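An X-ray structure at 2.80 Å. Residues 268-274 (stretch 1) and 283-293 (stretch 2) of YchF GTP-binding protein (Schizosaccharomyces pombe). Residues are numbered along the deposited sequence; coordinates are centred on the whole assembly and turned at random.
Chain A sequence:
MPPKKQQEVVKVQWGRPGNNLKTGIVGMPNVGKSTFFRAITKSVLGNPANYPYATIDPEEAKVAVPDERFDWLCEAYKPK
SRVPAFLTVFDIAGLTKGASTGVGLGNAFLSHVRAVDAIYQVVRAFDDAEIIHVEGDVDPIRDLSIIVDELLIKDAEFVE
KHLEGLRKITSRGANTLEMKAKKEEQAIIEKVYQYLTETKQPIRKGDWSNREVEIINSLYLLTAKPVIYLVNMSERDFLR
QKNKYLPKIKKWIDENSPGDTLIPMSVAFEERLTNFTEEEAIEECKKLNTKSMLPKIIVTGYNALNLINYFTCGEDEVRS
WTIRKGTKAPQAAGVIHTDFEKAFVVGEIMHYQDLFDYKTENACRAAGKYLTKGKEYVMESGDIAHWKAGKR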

# COMPACT_ATOMS: atom_id res chain seq x y z
N ALA A 268 -4.95 -10.54 -17.47
CA ALA A 268 -5.72 -10.84 -18.66
C ALA A 268 -7.18 -10.98 -18.29
O ALA A 268 -8.05 -10.43 -18.95
CB ALA A 268 -5.22 -12.16 -19.26
N PHE A 269 -7.41 -11.73 -17.22
CA PHE A 269 -8.76 -11.99 -16.73
C PHE A 269 -9.37 -10.75 -16.12
O PHE A 269 -10.53 -10.42 -16.40
CB PHE A 269 -8.76 -13.07 -15.65
CG PHE A 269 -10.12 -13.33 -15.07
CD1 PHE A 269 -11.12 -13.85 -15.87
CD2 PHE A 269 -10.41 -13.01 -13.75
CE1 PHE A 269 -12.42 -14.01 -15.37
CE2 PHE A 269 -11.71 -13.17 -13.25
CZ PHE A 269 -12.71 -13.68 -14.05
N GLU A 270 -8.60 -10.07 -15.27
CA GLU A 270 -9.11 -8.86 -14.63
C GLU A 270 -9.59 -7.95 -15.74
O GLU A 270 -10.73 -7.48 -15.73
CB GLU A 270 -8.02 -8.18 -13.80
CG GLU A 270 -7.59 -8.92 -12.53
CD GLU A 270 -8.74 -9.15 -11.56
OE1 GLU A 270 -9.55 -8.22 -11.34
OE2 GLU A 270 -8.81 -10.26 -10.99
N GLU A 271 -8.71 -7.72 -16.71
CA GLU A 271 -9.04 -6.87 -17.84
C GLU A 271 -10.38 -7.25 -18.45
O GLU A 271 -11.29 -6.42 -18.53
CB GLU A 271 -7.94 -6.95 -18.92
CG GLU A 271 -8.27 -6.20 -20.20
CD GLU A 271 -8.54 -4.73 -19.97
OE1 GLU A 271 -7.61 -4.01 -19.54
OE2 GLU A 271 -9.69 -4.29 -20.21
N ARG A 272 -10.51 -8.50 -18.85
CA ARG A 272 -11.76 -8.96 -19.47
C ARG A 272 -12.98 -8.72 -18.60
O ARG A 272 -14.07 -8.47 -19.11
CB ARG A 272 -11.70 -10.46 -19.86
CG ARG A 272 -12.85 -10.84 -20.79
CD ARG A 272 -12.75 -12.25 -21.41
NE ARG A 272 -13.50 -13.26 -20.66
CZ ARG A 272 -13.06 -13.83 -19.55
NH1 ARG A 272 -11.87 -13.49 -19.09
NH2 ARG A 272 -13.80 -14.72 -18.91
N LEU A 273 -12.81 -8.79 -17.29
CA LEU A 273 -13.94 -8.59 -16.39
C LEU A 273 -14.50 -7.17 -16.42
O LEU A 273 -15.69 -6.95 -16.20
CB LEU A 273 -13.55 -9.00 -14.97
CG LEU A 273 -14.55 -9.85 -14.17
CD1 LEU A 273 -15.12 -11.00 -15.02
CD2 LEU A 273 -13.83 -10.40 -12.96
N THR A 274 -13.64 -6.20 -16.72
CA THR A 274 -14.08 -4.82 -16.77
C THR A 274 -15.10 -4.62 -17.88
O THR A 274 -15.74 -3.58 -17.96
CB THR A 274 -12.90 -3.84 -17.02
OG1 THR A 274 -12.34 -4.08 -18.32
CG2 THR A 274 -11.81 -4.04 -15.97
N GLU A 283 -22.15 -12.96 -12.25
CA GLU A 283 -22.70 -14.15 -12.92
C GLU A 283 -21.59 -14.93 -13.62
O GLU A 283 -21.49 -16.16 -13.49
CB GLU A 283 -23.75 -13.74 -13.95
CG GLU A 283 -24.34 -14.90 -14.75
CD GLU A 283 -24.91 -14.46 -16.09
OE1 GLU A 283 -25.46 -15.32 -16.82
OE2 GLU A 283 -24.81 -13.26 -16.43
N GLU A 284 -20.76 -14.20 -14.37
CA GLU A 284 -19.63 -14.75 -15.13
C GLU A 284 -18.62 -15.37 -14.17
O GLU A 284 -18.08 -16.46 -14.41
CB GLU A 284 -18.96 -13.62 -15.94
CG GLU A 284 -17.66 -13.98 -16.66
CD GLU A 284 -17.86 -14.93 -17.82
OE1 GLU A 284 -19.02 -15.25 -18.14
OE2 GLU A 284 -16.84 -15.35 -18.43
N CYS A 285 -18.36 -14.66 -13.08
CA CYS A 285 -17.43 -15.13 -12.07
C CYS A 285 -17.96 -16.40 -11.42
O CYS A 285 -17.17 -17.29 -11.07
CB CYS A 285 -17.23 -14.04 -11.02
SG CYS A 285 -15.76 -13.03 -11.29
N LYS A 286 -19.28 -16.51 -11.27
CA LYS A 286 -19.87 -17.70 -10.67
C LYS A 286 -19.78 -18.88 -11.62
O LYS A 286 -19.33 -19.95 -11.24
CB LYS A 286 -21.32 -17.46 -10.25
CG LYS A 286 -21.83 -18.49 -9.22
CD LYS A 286 -23.15 -18.07 -8.55
CE LYS A 286 -23.00 -16.80 -7.71
NZ LYS A 286 -24.30 -16.32 -7.14
N LYS A 287 -20.20 -18.67 -12.87
CA LYS A 287 -20.16 -19.72 -13.87
C LYS A 287 -18.76 -20.30 -14.02
O LYS A 287 -18.59 -21.50 -14.18
CB LYS A 287 -20.66 -19.19 -15.22
CG LYS A 287 -22.16 -18.84 -15.24
CD LYS A 287 -22.67 -18.39 -16.62
CE LYS A 287 -22.10 -17.04 -17.05
NZ LYS A 287 -22.62 -16.55 -18.36
N LEU A 288 -17.75 -19.43 -13.94
CA LEU A 288 -16.35 -19.87 -14.05
C LEU A 288 -15.82 -20.28 -12.69
O LEU A 288 -14.70 -20.78 -12.57
CB LEU A 288 -15.49 -18.75 -14.62
CG LEU A 288 -15.64 -18.61 -16.13
CD1 LEU A 288 -14.91 -17.37 -16.62
CD2 LEU A 288 -15.09 -19.86 -16.79
N ASN A 289 -16.64 -20.07 -11.68
CA ASN A 289 -16.28 -20.39 -10.32
C ASN A 289 -14.98 -19.74 -9.91
O ASN A 289 -13.96 -20.41 -9.71
CB ASN A 289 -16.17 -21.90 -10.14
CG ASN A 289 -15.83 -22.28 -8.71
OD1 ASN A 289 -16.56 -21.92 -7.78
ND2 ASN A 289 -14.73 -23.00 -8.53
N THR A 290 -15.02 -18.42 -9.79
CA THR A 290 -13.85 -17.66 -9.40
C THR A 290 -14.27 -16.23 -9.05
O THR A 290 -15.45 -15.89 -9.13
CB THR A 290 -12.81 -17.65 -10.54
OG1 THR A 290 -11.52 -17.29 -10.02
CG2 THR A 290 -13.21 -16.69 -11.65
N LYS A 291 -13.32 -15.39 -8.66
CA LYS A 291 -13.63 -14.02 -8.28
C LYS A 291 -12.50 -13.06 -8.61
O LYS A 291 -11.34 -13.46 -8.62
CB LYS A 291 -13.92 -13.96 -6.77
CG LYS A 291 -12.73 -14.34 -5.85
CD LYS A 291 -13.18 -14.39 -4.37
CE LYS A 291 -12.06 -14.77 -3.39
NZ LYS A 291 -12.49 -14.64 -1.96
N SER A 292 -12.83 -11.80 -8.87
CA SER A 292 -11.81 -10.81 -9.18
C SER A 292 -10.91 -10.54 -7.98
O SER A 292 -11.39 -10.37 -6.86
CB SER A 292 -12.46 -9.49 -9.59
OG SER A 292 -11.48 -8.46 -9.61
N MSE A 293 -9.60 -10.50 -8.21
CA MSE A 293 -8.66 -10.25 -7.15
C MSE A 293 -8.45 -8.78 -6.81
O MSE A 293 -7.84 -8.46 -5.79
CB MSE A 293 -7.31 -10.86 -7.51
CG MSE A 293 -7.43 -12.30 -7.81
SE MSE A 293 -8.13 -13.14 -6.22
CE MSE A 293 -6.45 -13.84 -5.55

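This contact between a helix and the end of a second helix with its trailing loop is a small apolar cluster held between two polar attachments, an arrangement in which neighbouring residues of one helix supply both the apolar packing and the polar links. The two helices run at 140° to one another, and their axes come no closer than 12.2 Å. At that distance the space between them must be bridged by side chains, and the closest backbone pairing lies instead in the loop, where the CA atoms of Glu270 and Ser292 are 6.4 Å apart.

Glu270 makes the shortest link. Its CA-to-CB bond points sideways, but chi1 and chi2 both in the m well bring the carboxylate to the loop, where its two oxygens take separate donors. Ser292 OG donates to Glu270 OE1 at 2.6 Å, and the backbone N of Met293, a selenomethionine, donates to Glu270 OE2 at 2.9 Å with a favourable angle of 159°. A carboxylate can thus satisfy a hydroxyl and an adjacent amide at once, fixing the backbone as well as a side chain. Ser292 OG also caps a backbone N just past the stretch, so the same hydroxyl serves both the contact and the turn that leads into the next helix.

The apolar part centres on Phe269 and Leu273, one helical turn apart and both directed toward the second stretch. Cys285 lies within reach of both: its SG is 3.7 Å from Leu273 CD2 and 4.2 Å from Phe269 CZ. The sulfur sits 85° off the normal of the Phe269 ring, at the ring edge. Leu273 CD2 also packs against Ser292 CB at 3.7 Å, placing apolar contact beside the polar link of Glu270. Phe269 CZ reaches Thr290 CG2 at 3.9 Å.

Thr290 follows directly on the turn that closes the second helix. Asn289 leaves helical geometry with positive phi in a Schellman motif, in which Thr290 N bonds back to Cys285 O at 2.7 Å and Asn289 N to Lys286 O, also at 2.7 Å. Beyond it the chain is extended, and Thr290 points toward the first helix while Lys291 points away.

Arg272 supplies the second polar attachment. Its CA-to-CB bond points sideways, yet the guanidinium comes nearer, and Arg272 NH2 forms a salt bridge with Glu284 OE2 at 3.1 Å. The donor angle of 138° is well short of linear. Leu288 CD1 lies 3.7 Å from the same NH2, near the guanidinium plane.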